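Local coordinates for protein ICChI, a glycosylated chitinase (Ipomoea carnea, PDB 6IDN) that probably hydrolyses the beta-1,4 bonds of chitin as a glycosylated family 18 plant enzyme with both chitinase and lysozyme activity, at residues W7-G12 with I30-T35. Residues are numbered along the deposited sequence; the frame is centred on the assembly and turned at random.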
# COMPACT_ATOMS: atom_id res chain seq x y z
N TRP A 7 2.48 -4.38 -6.57
CA TRP A 7 2.92 -5.52 -7.36
C TRP A 7 2.29 -6.77 -6.77
O TRP A 7 2.06 -6.86 -5.56
CB TRP A 7 4.45 -5.62 -7.37
CG TRP A 7 5.02 -6.83 -8.06
CD1 TRP A 7 5.48 -6.89 -9.34
CD2 TRP A 7 5.23 -8.14 -7.50
NE1 TRP A 7 5.96 -8.16 -9.62
CE2 TRP A 7 5.81 -8.94 -8.50
CE3 TRP A 7 4.98 -8.72 -6.25
CZ2 TRP A 7 6.13 -10.27 -8.30
CZ3 TRP A 7 5.30 -10.04 -6.04
CH2 TRP A 7 5.87 -10.80 -7.06
N GLY A 8 2.00 -7.73 -7.64
CA GLY A 8 1.52 -9.02 -7.19
C GLY A 8 0.27 -9.53 -7.88
O GLY A 8 0.02 -10.73 -7.90
N GLN A 9 -0.52 -8.62 -8.46
CA GLN A 9 -1.87 -8.98 -8.89
C GLN A 9 -1.99 -9.19 -10.40
O GLN A 9 -3.11 -9.27 -10.92
CB GLN A 9 -2.86 -7.93 -8.41
CG GLN A 9 -3.15 -8.01 -6.91
CD GLN A 9 -3.68 -9.36 -6.51
OE1 GLN A 9 -4.78 -9.75 -6.92
NE2 GLN A 9 -2.89 -10.12 -5.74
N ASP A 10 -0.87 -9.33 -11.11
CA ASP A 10 -0.90 -9.81 -12.49
C ASP A 10 0.42 -10.48 -12.82
O ASP A 10 1.47 -9.83 -12.81
CB ASP A 10 -1.20 -8.67 -13.47
CG ASP A 10 -1.64 -9.18 -14.83
OD1 ASP A 10 -0.89 -9.96 -15.45
OD2 ASP A 10 -2.75 -8.79 -15.28
N GLY A 11 0.38 -11.79 -13.09
CA GLY A 11 1.59 -12.57 -13.30
C GLY A 11 2.45 -12.11 -14.46
O GLY A 11 3.64 -12.43 -14.51
N GLY A 12 1.87 -11.35 -15.39
CA GLY A 12 2.62 -10.80 -16.50
C GLY A 12 3.23 -9.43 -16.29
O GLY A 12 3.81 -8.87 -17.23
N ILE A 30 3.35 -5.30 -1.94
CA ILE A 30 3.03 -6.63 -2.46
C ILE A 30 1.62 -6.98 -2.00
O ILE A 30 1.37 -7.16 -0.81
CB ILE A 30 4.05 -7.68 -1.99
CG1 ILE A 30 5.47 -7.37 -2.49
CG2 ILE A 30 3.60 -9.09 -2.41
CD1 ILE A 30 6.52 -8.41 -2.06
N GLY A 31 0.69 -7.08 -2.94
CA GLY A 31 -0.70 -7.40 -2.62
C GLY A 31 -1.07 -8.74 -3.23
O GLY A 31 -0.58 -9.07 -4.31
N PHE A 32 -1.92 -9.52 -2.54
CA PHE A 32 -2.63 -9.14 -1.32
C PHE A 32 -2.78 -10.31 -0.36
O PHE A 32 -2.89 -11.46 -0.79
CB PHE A 32 -4.04 -8.62 -1.64
CG PHE A 32 -4.06 -7.27 -2.27
CD1 PHE A 32 -3.72 -6.14 -1.52
CD2 PHE A 32 -4.40 -7.12 -3.60
CE1 PHE A 32 -3.75 -4.87 -2.11
CE2 PHE A 32 -4.42 -5.87 -4.19
CZ PHE A 32 -4.08 -4.74 -3.44
N LEU A 33 -2.81 -10.02 0.94
CA LEU A 33 -3.29 -11.00 1.91
C LEU A 33 -4.81 -10.88 1.93
O LEU A 33 -5.37 -9.93 2.48
CB LEU A 33 -2.69 -10.75 3.29
CG LEU A 33 -2.78 -11.91 4.29
CD1 LEU A 33 -1.80 -13.02 3.92
CD2 LEU A 33 -2.51 -11.43 5.71
N THR A 34 -5.50 -11.83 1.28
CA THR A 34 -6.92 -11.70 0.99
C THR A 34 -7.84 -12.37 2.00
O THR A 34 -9.03 -12.04 2.04
CB THR A 34 -7.24 -12.25 -0.41
OG1 THR A 34 -6.83 -13.62 -0.53
CG2 THR A 34 -6.56 -11.41 -1.47
N THR A 35 -7.33 -13.31 2.80
CA THR A 35 -8.05 -13.84 3.96
C THR A 35 -7.18 -13.65 5.19
O THR A 35 -6.00 -14.02 5.17
CB THR A 35 -8.39 -15.33 3.80
OG1 THR A 35 -9.34 -15.51 2.75
CG2 THR A 35 -8.98 -15.89 5.11
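Trp7 and Ile30 form a parallel beta bridge, their CA atoms 5.0 Å apart, where strand 2-7 ends beside strand 27-36; Gly31 N donates a hydrogen bond to Trp7 O (3.0 Å), while Ile30 CA makes a CA-H...O contact with the same oxygen. The side chains of this pair lie side by side on one face of the sheet. Trp7 CG lies anti to the backbone N (chi1 175°), which sets the indole alongside Ile30; CE3 is then 4.0 Å from Ile30 CG1, and Ile30 CG2 touches CE3 and CZ3. A broad ring and a branched aliphatic chain suit this buried layer between strand and helix 16-21, and the indole NE1 is satisfied by Gly14 O. At Gly8 the strand gives way to loop: its positive phi calls for glycine, and a CB would also strike Gly31 O.

In the loop that follows, Gln9 CB points toward strand 27-36. The chain bends at chi2, and the amide turns so that NE2 donates a nearly straight hydrogen bond to Gly31 O (2.9 Å), from above the carbonyl plane. CG rests 3.6 Å from Phe32 CD2, the two side chains crossing at about a right angle. A cis peptide bond joins Gly31 to Phe32, and at Gly31 a CB would clash with the Phe32 ring. An alanine in place of Gln9 would probably leave Gly31 O without its amide donor and open a gap against the Phe32 ring.

Strands 2-7 and 27-36, with helix 16-21 between them, form the first beta-alpha-beta unit of the TIM barrel. The Gln9 side chain lies about 4 Å from a bound N-acetylglucosamine. Part amide and part hydrocarbon, it ties the outgoing loop to the strand through the carbonyl of a cis peptide.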